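Local coordinates for protein beta-galactosidase (Trichoderma reesei, PDB 3OG2) that probably hydrolyses terminal non-reducing beta-D-galactose residues from beta-D-galactosides, as a family 35 glycoside hydrolase built on a TIM barrel, at residues A[126-129]-A[130-134]; A[144-147]-A[148-152]; A[328-331]-A[332-335]; A[700-703]-A[704-707]; A[835-838]-A[839-843]. All coordinates share one frame; numbering follows the deposited sequence.

Contact 1. Residues A[126-129]-A[130-134]; sequences GGFP and GWLQR. With NAG (2-acetamido-2-deoxy-beta-D-glucopyranose), chain E.
Pro-129 and Leu-132 define the entry to a short 3-10 segment, residues 130-134, in the loop that leaves strand 110-116 of the TIM barrel and leads to helix 144-163. Leu-132 N reaches Pro-129 O at 2.9 Å, with an N-H...O angle of 166° and the donor above the carbonyl plane. This three-residue step is the 3-10 repeat, and two CH-pi contacts accompany it. Over one face of the Phe-128 ring sits Leu-132 CD1, 3.5 Å from Phe-128 CG and displaced toward the rim. Pro-129 does the reverse: its CB lies over a face of the Trp-131 indole, 3.2 Å from Trp-131 NE1. The two side chains run side by side, because Trp-131 CG stands between its backbone N and carbonyl carbon (chi1 47°), which folds the indole back over the pyrrolidine. The indole N-H is spent on Glu-83 O, while Trp-79 of helix 79-82 packs against both Pro-129 and Leu-132.

At the far end of the segment Arg-134 bends at chi3 and donates from NE to NAG O7, at 3.0 Å and 150°, the acetyl oxygen lying in the guanidinium plane at its edge. Its NH1 pairs with Glu-830 and also meets Ser-704 O; the sugar belongs to the glycan on Asn-689 and is gripped by Lys-136 as well. The chemistry thus divides along the chain: neutral carbon over aromatic faces orders the start of the turn, whereas one guanidinium serves a carboxylate and a neutral acetyl oxygen at its end, linking glycan and protein without charge pairing to the sugar.

Contact 2. Residues A[144-147]-A[148-152]; sequences PDYL and HATDN
Pro-144 O receives His-148 N at 2.8 Å and Asp-145 O receives Ala-149 N at 3.1 Å, the four-residue steps of an alpha helix in the first turns of helix 144-163, an element of the TIM-barrel domain. One residue on, the pattern tightens: Thr-150 N makes a weak bond to Tyr-146 O and a shorter one to Leu-147 O, three residues back. Leu-147 O is gripped twice by the same residue, for Thr-150 OG1 also donates to it, at 2.7 Å. That hydroxyl stands between the backbone N and the carbonyl carbon of Thr-150 (chi1 70°), close enough to fold back onto the preceding turn. The other branch, CG2, lies over one face of the Tyr-146 ring in a CH-pi contact, 3.5 Å from Tyr-146 CZ. Tyr-146 and Leu-147 also pack on Tyr-195 of helix 193-205, which joins the two helices.

On the more exposed flank, Pro-144 CB comes 4.0 Å from His-148 CD2. Asp-151 has its OD1 engaged by Tyr-198 and Gln-202 of helix 193-205, which anchors the carboxylate; its OD2 accepts from His-148 ND1 at 3.1 Å, on the syn side and 28° out of the carboxylate plane.

Contact 3. Residues A[328-331]-A[332-335]; sequences TNWG and NLGH
Leu-333 lies against Trp-330 and Asn-329, one methyl to each. Its CD2 sits over the five-membered ring of the Trp-330 indole, 3.5 Å from Trp-330 NE1, in a CH-pi contact in which the two side chains cross at about a right angle. CD1 touches the amide instead, 3.5 Å from Asn-329 OD1. Both side chains of the CH-pi pair hold CG between backbone N and carbonyl carbon (chi1 68° for Trp-330, 70° for Leu-333), a choice that swings them together over the turn. An alanine in place of Leu-333 would take away CG and both methyls, which would probably open a gap over the indole face and beside Asn-329 OD1.

Under this pair Leu-333 N donates to Trp-330 O at 3.0 Å, closing the turn. Asn-329 O takes two waters: one accepts from Asn-332 N, the other, at 2.8 Å, from Gly-334 N. Gly-331 and Asn-332 both have positive phi, and a CB on Gly-331 would collide with Trp-330 CE3.

A second shell fixes the parts. Trp-330 NE1 is bound to Phe-50 O, and its ring meets Tyr-928 nearly parallel and Phe-926 edge-to-face. Asn-329 is held by Arg-51 and Tyr-339 O, and Asn-332 ND2 by Leu-840 O. Backbone bonds tie Leu-333 to Ser-124 and His-335 to Glu-122, a galactose-binding residue seen in this protein. The whole is a type I' beta turn from Trp-330 to Leu-333, preceded by an inverse gamma turn centred on Asn-329, in the barrel loop after strand 318-321 and close to the galactose site.

Contact 4. Residues A[700-703]-A[704-707]; sequences SLYG and SDYG
Ser-700 and Asp-705 join an ST turn to the short 3-10 turn that follows it, in the loop leading to strand 713-720 of an all-beta domain. Ser-700 OG accepts from Tyr-702 N at 3.2 Å and 162°, the bond that defines the ST turn, and at the same time donates to Asp-705 OD2 at 2.7 Å, on the anti side of the carboxylate. This is possible because OG points opposite to the nitrogen of its own residue (chi1 178°). Asp-705 OD2 has a second hydroxyl partner, Ser-688 OG.

The backbone winds beneath this bridge: Asp-705 N donates to Tyr-702 O at 3.0 Å, and Tyr-706 N donates to Gly-703 O at the same length. From here the Tyr-706 ring reaches back alongside the chain, with Tyr-702 O near its plane at the edge, 3.3 Å from Tyr-706 CD1. Its hydroxyl donates to Ser-700 O at 2.7 Å and receives Leu-685 N, so it ties two parts of the same long loop together. A phenylalanine here would lack that hydroxyl, and Ser-700 O and Leu-685 N would probably each lose a partner.

Tyr-702, whose own hydroxyl goes to Ala-693 O, runs side by side with Asp-705. Its ring plane is turned 51° from the carboxylate, and its CD2 comes 3.6 Å from Asp-705 OD2.

Contact 5. Residues A[835-838]-A[839-843]; sequences VFRG and PLNEG
Gly-838 and Pro-839 form the bend on which this contact depends, with Asn-841 folding back from beyond it toward Arg-837. The backbone of Gly-838 (phi 95°, psi 176°) is one that calls for glycine: a CB there would press on the preceding carbonyl and collide with Pro-839 CD, the ring carbon bonded to the next nitrogen. Asn-841 sets its CB 3.7 Å from Arg-837 O and its ND2 3.8 Å from Arg-837 CD. The amide leans on the aliphatic part of the arginine, extended from CG to NE, and its plane is 24° from that of the guanidinium.

The segment is an irregular, water-bridged turn between strand 820-824 and helix 846-850. Water replaces direct backbone pairing: one donates to Arg-837 O at 2.8 Å and accepts from Leu-840 N at 3.0 Å, while another donates to Gly-838 O at 2.7 Å and accepts from Glu-842 N at 3.1 Å.

Both polar ends are used outward. Arg-837 NH1 forms a salt bridge with Asp-834, and NH2 meets Pro-994 O and Asn-924 O. Asn-841 joins the turn to the start of strand 926-932, its OD1 accepting from Gln-927 N and its ND2 donating to Gly-925 O.

Overall arrangement
Four of the five contacts are buried loops; contact 2, a helix start, is the partly exposed one. Contacts 1 and 2 pack directly, Leu-132 CD2 against Ala-149 CB, within the barrel domain. Contact 4 sits in an all-beta domain and meets contact 1 where Gln-133 OE1 packs on Ser-704 CB, so the two domains join there. Contacts 3 and 5 also touch: Trp-330 CH2 reaches Arg-837 O. The chemistry follows the place. CH-pi contacts occur in contacts 1, 2 and 3, all in the barrel domain; contact 4 relies on hydroxyl and carboxylate bonds, contact 5 on waters. Contact 3 shares its use of water with contact 5.

Contact 1. Residues A[126-129]-A[130-134]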
loop_
_atom_site.group_PDB
_atom_site.type_symbol
_atom_site.label_atom_id
_atom_site.label_comp_id
_atom_site.label_asym_id
_atom_site.label_seq_id
_atom_site.Cartn_x
_atom_site.Cartn_y
_atom_site.Cartn_z
ATOM N N GLY A 126 -13.356 7.447 -3.646
ATOM C CA GLY A 126 -12.603 7.824 -2.481
ATOM C C GLY A 126 -13.170 7.185 -1.196
ATOM O O GLY A 126 -12.903 7.716 -0.101
ATOM N N GLY A 127 -13.846 6.067 -1.334
ATOM C CA GLY A 127 -14.448 5.356 -0.203
ATOM C C GLY A 127 -15.950 5.549 -0.169
ATOM O O GLY A 127 -16.670 4.755 0.466
ATOM N N PHE A 128 -16.482 6.590 -0.814
ATOM C CA PHE A 128 -17.913 6.830 -0.755
ATOM C C PHE A 128 -18.667 5.783 -1.590
ATOM O O PHE A 128 -18.356 5.647 -2.784
ATOM C CB PHE A 128 -18.230 8.222 -1.349
ATOM C CG PHE A 128 -17.858 9.388 -0.445
ATOM C CD1 PHE A 128 -17.740 9.253 0.931
ATOM C CD2 PHE A 128 -17.663 10.638 -1.056
ATOM C CE1 PHE A 128 -17.458 10.379 1.735
ATOM C CE2 PHE A 128 -17.415 11.735 -0.226
ATOM C CZ PHE A 128 -17.346 11.620 1.150
ATOM N N PRO A 129 -19.668 5.122 -1.035
ATOM C CA PRO A 129 -20.498 4.228 -1.851
ATOM C C PRO A 129 -21.199 5.020 -2.969
ATOM O O PRO A 129 -21.572 6.206 -2.838
ATOM C CB PRO A 129 -21.558 3.704 -0.890
ATOM C CG PRO A 129 -20.917 3.879 0.475
ATOM C CD PRO A 129 -20.107 5.151 0.365
ATOM N N GLY A 130 -21.437 4.360 -4.108
ATOM C CA GLY A 130 -22.018 5.051 -5.262
ATOM C C GLY A 130 -23.423 5.601 -4.990
ATOM O O GLY A 130 -23.854 6.513 -5.713
ATOM N N TRP A 131 -24.129 5.048 -3.977
ATOM C CA TRP A 131 -25.429 5.647 -3.668
ATOM C C TRP A 131 -25.336 7.054 -3.098
ATOM O O TRP A 131 -26.383 7.724 -3.060
ATOM C CB TRP A 131 -26.209 4.698 -2.783
ATOM C CG TRP A 131 -25.564 4.070 -1.595
ATOM C CD1 TRP A 131 -25.006 2.849 -1.539
ATOM C CD2 TRP A 131 -25.475 4.638 -0.286
ATOM N NE1 TRP A 131 -24.536 2.578 -0.294
ATOM C CE2 TRP A 131 -24.812 3.654 0.508
ATOM C CE3 TRP A 131 -25.880 5.844 0.316
ATOM C CZ2 TRP A 131 -24.525 3.824 1.868
ATOM C CZ3 TRP A 131 -25.576 5.984 1.674
ATOM C CH2 TRP A 131 -24.917 4.991 2.427
ATOM N N LEU A 132 -24.141 7.549 -2.757
ATOM C CA LEU A 132 -24.051 8.981 -2.421
ATOM C C LEU A 132 -24.258 9.849 -3.640
ATOM O O LEU A 132 -24.472 11.053 -3.506
ATOM C CB LEU A 132 -22.709 9.284 -1.757
ATOM C CG LEU A 132 -22.611 8.894 -0.276
ATOM C CD1 LEU A 132 -21.306 9.489 0.284
ATOM C CD2 LEU A 132 -23.740 9.198 0.667
ATOM N N GLN A 133 -24.212 9.301 -4.891
ATOM C CA GLN A 133 -24.610 10.118 -6.012
ATOM C C GLN A 133 -26.084 10.534 -5.927
ATOM O O GLN A 133 -26.433 11.521 -6.571
ATOM C CB GLN A 133 -24.380 9.381 -7.349
ATOM C CG GLN A 133 -22.928 8.965 -7.553
ATOM C CD GLN A 133 -22.530 8.844 -8.999
ATOM O OE1 GLN A 133 -23.403 8.684 -9.891
ATOM N NE2 GLN A 133 -21.221 8.883 -9.320
ATOM N N ARG A 134 -26.884 9.839 -5.124
ATOM C CA ARG A 134 -28.274 10.181 -4.979
ATOM C C ARG A 134 -28.523 11.098 -3.776
ATOM O O ARG A 134 -29.667 11.384 -3.421
ATOM C CB ARG A 134 -29.100 8.906 -4.799
ATOM C CG ARG A 134 -28.918 7.984 -6.015
ATOM C CD ARG A 134 -30.011 6.926 -6.045
ATOM N NE ARG A 134 -30.190 6.121 -4.830
ATOM C CZ ARG A 134 -29.574 4.949 -4.605
ATOM N NH1 ARG A 134 -28.721 4.445 -5.512
ATOM N NH2 ARG A 134 -29.804 4.242 -3.498
HETATM C C1 NAG E . -33.869 11.506 -3.629
HETATM C C2 NAG E . -34.032 10.035 -3.206
HETATM C C3 NAG E . -35.211 9.785 -2.282
HETATM C C4 NAG E . -35.261 10.774 -1.103
HETATM C C5 NAG E . -35.029 12.187 -1.664
HETATM C C6 NAG E . -35.074 13.218 -0.531
HETATM C C7 NAG E . -33.254 8.029 -4.400
HETATM C C8 NAG E . -33.756 7.007 -5.405
HETATM N N2 NAG E . -34.048 9.099 -4.293
HETATM O O3 NAG E . -35.229 8.456 -1.775
HETATM O O4 NAG E . -36.551 10.678 -0.486
HETATM O O5 NAG E . -33.776 12.228 -2.387
HETATM O O6 NAG E . -35.314 14.539 -0.961
HETATM O O7 NAG E . -32.420 7.639 -3.566
#

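Contact 2. Residues A[144-147]-A[148-152]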
loop_
_atom_site.group_PDB
_atom_site.type_symbol
_atom_site.label_atom_id
_atom_site.label_comp_id
_atom_site.label_asym_id
_atom_site.label_seq_id
_atom_site.Cartn_x
_atom_site.Cartn_y
_atom_site.Cartn_z
ATOM N N PRO A 144 -27.122 18.017 5.928
ATOM C CA PRO A 144 -27.574 16.928 6.799
ATOM C C PRO A 144 -27.850 15.651 6.040
ATOM O O PRO A 144 -27.749 14.573 6.665
ATOM C CB PRO A 144 -28.823 17.466 7.500
ATOM C CG PRO A 144 -29.291 18.538 6.545
ATOM C CD PRO A 144 -28.051 19.152 5.945
ATOM N N ASP A 145 -28.190 15.727 4.734
ATOM C CA ASP A 145 -28.395 14.453 4.030
ATOM C C ASP A 145 -27.079 13.694 3.869
ATOM O O ASP A 145 -27.045 12.474 4.031
ATOM C CB ASP A 145 -29.079 14.650 2.676
ATOM C CG ASP A 145 -28.482 15.773 1.830
ATOM O OD1 ASP A 145 -27.565 16.499 2.263
ATOM O OD2 ASP A 145 -28.913 15.955 0.666
ATOM N N TYR A 146 -25.968 14.391 3.665
ATOM C CA TYR A 146 -24.636 13.782 3.653
ATOM C C TYR A 146 -24.308 13.272 5.050
ATOM O O TYR A 146 -23.923 12.103 5.250
ATOM C CB TYR A 146 -23.537 14.765 3.147
ATOM C CG TYR A 146 -22.172 14.115 3.438
ATOM C CD1 TYR A 146 -21.767 13.006 2.677
ATOM C CD2 TYR A 146 -21.354 14.563 4.477
ATOM C CE1 TYR A 146 -20.544 12.399 2.930
ATOM C CE2 TYR A 146 -20.162 13.949 4.745
ATOM C CZ TYR A 146 -19.760 12.861 3.969
ATOM O OH TYR A 146 -18.563 12.250 4.273
ATOM N N LEU A 147 -24.408 14.138 6.073
ATOM C CA LEU A 147 -23.992 13.736 7.426
ATOM C C LEU A 147 -24.729 12.484 7.862
ATOM O O LEU A 147 -24.160 11.501 8.346
ATOM C CB LEU A 147 -24.314 14.818 8.486
ATOM C CG LEU A 147 -23.418 16.062 8.395
ATOM C CD1 LEU A 147 -23.762 16.960 9.561
ATOM C CD2 LEU A 147 -21.927 15.713 8.414
ATOM N N HIS A 148 -26.065 12.520 7.664
ATOM C CA HIS A 148 -26.823 11.396 8.189
ATOM C C HIS A 148 -26.614 10.165 7.315
ATOM O O HIS A 148 -26.709 9.037 7.822
ATOM C CB HIS A 148 -28.278 11.837 8.360
ATOM C CG HIS A 148 -28.398 12.931 9.383
ATOM N ND1 HIS A 148 -27.675 13.036 10.549
ATOM C CD2 HIS A 148 -29.255 13.978 9.333
ATOM C CE1 HIS A 148 -28.064 14.134 11.200
ATOM N NE2 HIS A 148 -28.995 14.688 10.476
ATOM N N ALA A 149 -26.225 10.311 6.039
ATOM C CA ALA A 149 -25.846 9.154 5.213
ATOM C C ALA A 149 -24.610 8.442 5.769
ATOM O O ALA A 149 -24.463 7.251 5.502
ATOM C CB ALA A 149 -25.586 9.572 3.773
ATOM N N THR A 150 -23.756 9.143 6.531
ATOM C CA THR A 150 -22.523 8.529 7.075
ATOM C C THR A 150 -22.726 7.876 8.438
ATOM O O THR A 150 -21.838 7.157 8.931
ATOM C CB THR A 150 -21.389 9.555 7.230
ATOM O OG1 THR A 150 -21.680 10.470 8.298
ATOM C CG2 THR A 150 -21.084 10.319 5.958
ATOM N N ASP A 151 -23.863 8.160 9.082
ATOM C CA ASP A 151 -23.988 7.804 10.498
ATOM C C ASP A 151 -23.931 6.307 10.730
ATOM O O ASP A 151 -23.279 5.848 11.690
ATOM C CB ASP A 151 -25.331 8.279 11.081
ATOM C CG ASP A 151 -25.354 9.779 11.354
ATOM O OD1 ASP A 151 -24.293 10.400 11.584
ATOM O OD2 ASP A 151 -26.484 10.322 11.415
ATOM N N ASN A 152 -24.625 5.507 9.951
ATOM C CA ASN A 152 -24.663 4.070 10.192
ATOM C C ASN A 152 -23.265 3.489 10.012
ATOM O O ASN A 152 -22.837 2.658 10.840
ATOM C CB ASN A 152 -25.660 3.433 9.200
ATOM C CG ASN A 152 -25.876 1.960 9.514
ATOM O OD1 ASN A 152 -26.086 1.551 10.654
ATOM N ND2 ASN A 152 -25.857 1.123 8.473
#

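Contact 3. Residues A[328-331]-A[332-335]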
loop_
_atom_site.group_PDB
_atom_site.type_symbol
_atom_site.label_atom_id
_atom_site.label_comp_id
_atom_site.label_asym_id
_atom_site.label_seq_id
_atom_site.Cartn_x
_atom_site.Cartn_y
_atom_site.Cartn_z
ATOM N N THR A 328 -3.685 -4.945 -4.007
ATOM C CA THR A 328 -4.298 -4.989 -5.320
ATOM C C THR A 328 -5.693 -4.396 -5.299
ATOM O O THR A 328 -6.470 -4.670 -4.347
ATOM C CB THR A 328 -4.414 -6.473 -5.757
ATOM O OG1 THR A 328 -3.059 -7.036 -5.695
ATOM C CG2 THR A 328 -4.908 -6.617 -7.173
ATOM N N ASN A 329 -6.034 -3.627 -6.333
ATOM C CA ASN A 329 -7.406 -3.126 -6.493
ATOM C C ASN A 329 -8.263 -4.219 -7.145
ATOM O O ASN A 329 -8.741 -4.031 -8.310
ATOM C CB ASN A 329 -7.390 -1.861 -7.353
ATOM C CG ASN A 329 -6.535 -0.781 -6.767
ATOM O OD1 ASN A 329 -6.642 -0.474 -5.568
ATOM N ND2 ASN A 329 -5.625 -0.219 -7.573
ATOM N N TRP A 330 -8.450 -5.330 -6.458
ATOM C CA TRP A 330 -9.283 -6.397 -6.995
ATOM C C TRP A 330 -10.727 -5.977 -6.986
ATOM O O TRP A 330 -11.150 -5.015 -6.316
ATOM C CB TRP A 330 -9.015 -7.688 -6.152
ATOM C CG TRP A 330 -9.548 -7.502 -4.751
ATOM C CD1 TRP A 330 -8.922 -6.932 -3.685
ATOM C CD2 TRP A 330 -10.858 -7.899 -4.310
ATOM N NE1 TRP A 330 -9.761 -6.947 -2.607
ATOM C CE2 TRP A 330 -10.963 -7.520 -2.950
ATOM C CE3 TRP A 330 -11.965 -8.503 -4.930
ATOM C CZ2 TRP A 330 -12.115 -7.746 -2.192
ATOM C CZ3 TRP A 330 -13.102 -8.727 -4.174
ATOM C CH2 TRP A 330 -13.157 -8.353 -2.853
ATOM N N GLY A 331 -11.545 -6.707 -7.762
ATOM C CA GLY A 331 -13.010 -6.539 -7.638
ATOM C C GLY A 331 -13.484 -5.111 -7.855
ATOM O O GLY A 331 -14.397 -4.676 -7.161
ATOM N N ASN A 332 -12.918 -4.383 -8.805
ATOM C CA ASN A 332 -13.342 -3.025 -9.149
ATOM C C ASN A 332 -13.227 -2.065 -7.973
ATOM O O ASN A 332 -13.875 -0.979 -8.022
ATOM C CB ASN A 332 -14.780 -3.022 -9.684
ATOM C CG ASN A 332 -14.900 -3.917 -10.895
ATOM O OD1 ASN A 332 -14.178 -3.733 -11.899
ATOM N ND2 ASN A 332 -15.843 -4.834 -10.812
ATOM N N LEU A 333 -12.423 -2.341 -6.954
ATOM C CA LEU A 333 -12.472 -1.389 -5.794
ATOM C C LEU A 333 -11.742 -0.113 -6.114
ATOM O O LEU A 333 -11.921 0.846 -5.345
ATOM C CB LEU A 333 -11.969 -2.084 -4.522
ATOM C CG LEU A 333 -10.481 -2.404 -4.427
ATOM C CD1 LEU A 333 -9.665 -1.220 -3.892
ATOM C CD2 LEU A 333 -10.257 -3.575 -3.460
ATOM N N GLY A 334 -10.886 -0.042 -7.139
ATOM C CA GLY A 334 -10.094 1.128 -7.408
ATOM C C GLY A 334 -10.835 2.234 -8.126
ATOM O O GLY A 334 -11.874 2.054 -8.732
ATOM N N HIS A 335 -10.196 3.451 -8.120
ATOM C CA HIS A 335 -10.765 4.563 -8.892
ATOM C C HIS A 335 -10.249 4.616 -10.309
ATOM O O HIS A 335 -9.276 3.907 -10.646
ATOM C CB HIS A 335 -10.447 5.889 -8.137
ATOM C CG HIS A 335 -9.063 6.405 -8.327
ATOM N ND1 HIS A 335 -8.815 7.772 -8.302
ATOM C CD2 HIS A 335 -7.865 5.796 -8.465
ATOM C CE1 HIS A 335 -7.523 7.954 -8.457
ATOM N NE2 HIS A 335 -6.905 6.784 -8.569
HETATM O O HOH W 1 -10.444 -4.941 -10.362
HETATM O O HOH W 2 -10.275 -1.739 -9.264
#

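Contact 4. Residues A[700-703]-A[704-707]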
loop_
_atom_site.group_PDB
_atom_site.type_symbol
_atom_site.label_atom_id
_atom_site.label_comp_id
_atom_site.label_asym_id
_atom_site.label_seq_id
_atom_site.Cartn_x
_atom_site.Cartn_y
_atom_site.Cartn_z
ATOM N N SER A 700 -33.105 9.599 -16.497
ATOM C CA SER A 700 -31.733 9.352 -16.066
ATOM C C SER A 700 -31.183 8.086 -16.708
ATOM O O SER A 700 -31.834 7.027 -16.679
ATOM C CB SER A 700 -31.710 9.169 -14.536
ATOM O OG SER A 700 -30.352 8.878 -14.193
ATOM N N LEU A 701 -29.968 8.194 -17.221
ATOM C CA LEU A 701 -29.193 7.035 -17.686
ATOM C C LEU A 701 -27.888 6.953 -16.932
ATOM O O LEU A 701 -26.860 6.545 -17.477
ATOM C CB LEU A 701 -29.004 7.139 -19.208
ATOM C CG LEU A 701 -30.341 7.141 -19.976
ATOM C CD1 LEU A 701 -30.072 7.465 -21.440
ATOM C CD2 LEU A 701 -31.083 5.833 -19.874
ATOM N N TYR A 702 -27.957 7.326 -15.655
ATOM C CA TYR A 702 -26.809 7.260 -14.742
ATOM C C TYR A 702 -26.901 5.966 -13.954
ATOM O O TYR A 702 -27.910 5.759 -13.239
ATOM C CB TYR A 702 -26.845 8.427 -13.758
ATOM C CG TYR A 702 -26.769 9.804 -14.364
ATOM C CD1 TYR A 702 -26.397 10.062 -15.689
ATOM C CD2 TYR A 702 -27.078 10.869 -13.523
ATOM C CE1 TYR A 702 -26.340 11.376 -16.158
ATOM C CE2 TYR A 702 -27.000 12.195 -14.004
ATOM C CZ TYR A 702 -26.635 12.431 -15.302
ATOM O OH TYR A 702 -26.581 13.721 -15.805
ATOM N N GLY A 703 -25.889 5.088 -14.009
ATOM C CA GLY A 703 -26.000 3.822 -13.314
ATOM C C GLY A 703 -26.349 3.939 -11.836
ATOM O O GLY A 703 -27.180 3.189 -11.294
ATOM N N SER A 704 -25.709 4.909 -11.142
ATOM C CA SER A 704 -25.892 4.940 -9.688
ATOM C C SER A 704 -27.295 5.388 -9.332
ATOM O O SER A 704 -27.731 5.104 -8.185
ATOM C CB SER A 704 -24.876 5.876 -9.013
ATOM O OG SER A 704 -23.573 5.278 -9.039
ATOM N N ASP A 705 -28.010 6.046 -10.231
ATOM C CA ASP A 705 -29.381 6.439 -9.923
ATOM C C ASP A 705 -30.266 5.225 -9.826
ATOM O O ASP A 705 -31.358 5.327 -9.222
ATOM C CB ASP A 705 -29.959 7.358 -10.980
ATOM C CG ASP A 705 -29.493 8.824 -10.807
ATOM O OD1 ASP A 705 -28.788 9.142 -9.824
ATOM O OD2 ASP A 705 -29.887 9.655 -11.673
ATOM N N TYR A 706 -29.874 4.072 -10.338
ATOM C CA TYR A 706 -30.643 2.831 -10.303
ATOM C C TYR A 706 -29.953 1.774 -9.443
ATOM O O TYR A 706 -30.353 0.597 -9.459
ATOM C CB TYR A 706 -30.801 2.318 -11.741
ATOM C CG TYR A 706 -31.569 3.296 -12.616
ATOM C CD1 TYR A 706 -30.895 4.299 -13.307
ATOM C CD2 TYR A 706 -32.936 3.191 -12.740
ATOM C CE1 TYR A 706 -31.582 5.198 -14.115
ATOM C CE2 TYR A 706 -33.642 4.106 -13.568
ATOM C CZ TYR A 706 -32.967 5.081 -14.249
ATOM O OH TYR A 706 -33.688 5.958 -15.043
ATOM N N GLY A 707 -28.921 2.193 -8.686
ATOM C CA GLY A 707 -28.285 1.237 -7.780
ATOM C C GLY A 707 -27.099 0.496 -8.339
ATOM O O GLY A 707 -26.645 -0.477 -7.673
#

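Contact 5. Residues A[835-838]-A[839-843]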
loop_
_atom_site.group_PDB
_atom_site.type_symbol
_atom_site.label_atom_id
_atom_site.label_comp_id
_atom_site.label_asym_id
_atom_site.label_seq_id
_atom_site.Cartn_x
_atom_site.Cartn_y
_atom_site.Cartn_z
ATOM N N VAL A 835 -22.590 -11.924 -1.488
ATOM C CA VAL A 835 -22.263 -11.291 -0.216
ATOM C C VAL A 835 -20.850 -11.617 0.192
ATOM O O VAL A 835 -20.206 -10.806 0.850
ATOM C CB VAL A 835 -23.252 -11.758 0.849
ATOM C CG1 VAL A 835 -22.864 -11.260 2.253
ATOM C CG2 VAL A 835 -24.654 -11.296 0.445
ATOM N N PHE A 836 -20.321 -12.778 -0.179
ATOM C CA PHE A 836 -18.967 -13.126 0.241
ATOM C C PHE A 836 -17.923 -12.230 -0.423
ATOM O O PHE A 836 -16.966 -11.853 0.251
ATOM C CB PHE A 836 -18.726 -14.589 -0.137
ATOM C CG PHE A 836 -17.457 -15.135 0.509
ATOM C CD1 PHE A 836 -16.208 -14.984 -0.095
ATOM C CD2 PHE A 836 -17.529 -15.821 1.734
ATOM C CE1 PHE A 836 -15.052 -15.472 0.455
ATOM C CE2 PHE A 836 -16.340 -16.339 2.249
ATOM C CZ PHE A 836 -15.093 -16.209 1.632
ATOM N N ARG A 837 -18.059 -11.972 -1.712
ATOM C CA ARG A 837 -17.015 -11.219 -2.443
ATOM C C ARG A 837 -17.318 -9.726 -2.484
ATOM O O ARG A 837 -16.432 -8.974 -2.930
ATOM C CB ARG A 837 -16.822 -11.798 -3.852
ATOM C CG ARG A 837 -16.417 -13.289 -3.791
ATOM C CD ARG A 837 -16.040 -13.803 -5.163
ATOM N NE ARG A 837 -15.694 -15.242 -5.180
ATOM C CZ ARG A 837 -16.573 -16.221 -5.028
ATOM N NH1 ARG A 837 -17.871 -16.044 -4.825
ATOM N NH2 ARG A 837 -16.152 -17.479 -5.078
ATOM N N GLY A 838 -18.475 -9.291 -2.012
ATOM C CA GLY A 838 -18.714 -7.882 -1.781
ATOM C C GLY A 838 -19.401 -7.183 -2.933
ATOM O O GLY A 838 -19.679 -7.759 -3.990
ATOM N N PRO A 839 -19.700 -5.904 -2.694
ATOM C CA PRO A 839 -20.619 -5.173 -3.555
ATOM C C PRO A 839 -20.007 -4.726 -4.888
ATOM O O PRO A 839 -20.789 -4.285 -5.732
ATOM C CB PRO A 839 -20.989 -3.912 -2.722
ATOM C CG PRO A 839 -19.827 -3.745 -1.754
ATOM C CD PRO A 839 -19.335 -5.145 -1.451
ATOM N N LEU A 840 -18.695 -4.754 -5.073
ATOM C CA LEU A 840 -18.076 -4.159 -6.271
ATOM C C LEU A 840 -17.491 -5.229 -7.195
ATOM O O LEU A 840 -17.217 -4.920 -8.359
ATOM C CB LEU A 840 -16.971 -3.180 -5.878
ATOM C CG LEU A 840 -17.426 -2.080 -4.895
ATOM C CD1 LEU A 840 -16.284 -1.121 -4.640
ATOM C CD2 LEU A 840 -18.646 -1.331 -5.455
ATOM N N ASN A 841 -17.353 -6.475 -6.723
ATOM C CA ASN A 841 -16.625 -7.485 -7.490
ATOM C C ASN A 841 -17.141 -7.710 -8.898
ATOM O O ASN A 841 -16.339 -7.853 -9.827
ATOM C CB ASN A 841 -16.627 -8.801 -6.648
ATOM C CG ASN A 841 -15.765 -9.885 -7.297
ATOM O OD1 ASN A 841 -14.549 -9.673 -7.444
ATOM N ND2 ASN A 841 -16.375 -11.003 -7.659
ATOM N N GLU A 842 -18.482 -7.775 -9.025
ATOM C CA GLU A 842 -19.101 -8.006 -10.316
ATOM C C GLU A 842 -19.582 -6.746 -11.001
ATOM O O GLU A 842 -20.203 -5.911 -10.330
ATOM C CB GLU A 842 -20.462 -8.695 -10.198
ATOM C CG GLU A 842 -20.369 -9.987 -9.553
ATOM C CD GLU A 842 -21.691 -10.721 -9.328
ATOM O OE1 GLU A 842 -22.858 -10.436 -9.746
ATOM O OE2 GLU A 842 -21.439 -11.738 -8.645
ATOM N N GLY A 843 -19.371 -6.660 -12.292
ATOM C CA GLY A 843 -20.080 -5.657 -13.090
ATOM C C GLY A 843 -21.322 -6.257 -13.741
ATOM O O GLY A 843 -21.844 -7.304 -13.278
HETATM O O HOH W 3 -16.579 -6.355 -3.778
HETATM O O HOH W 4 -20.363 -7.944 -6.614
#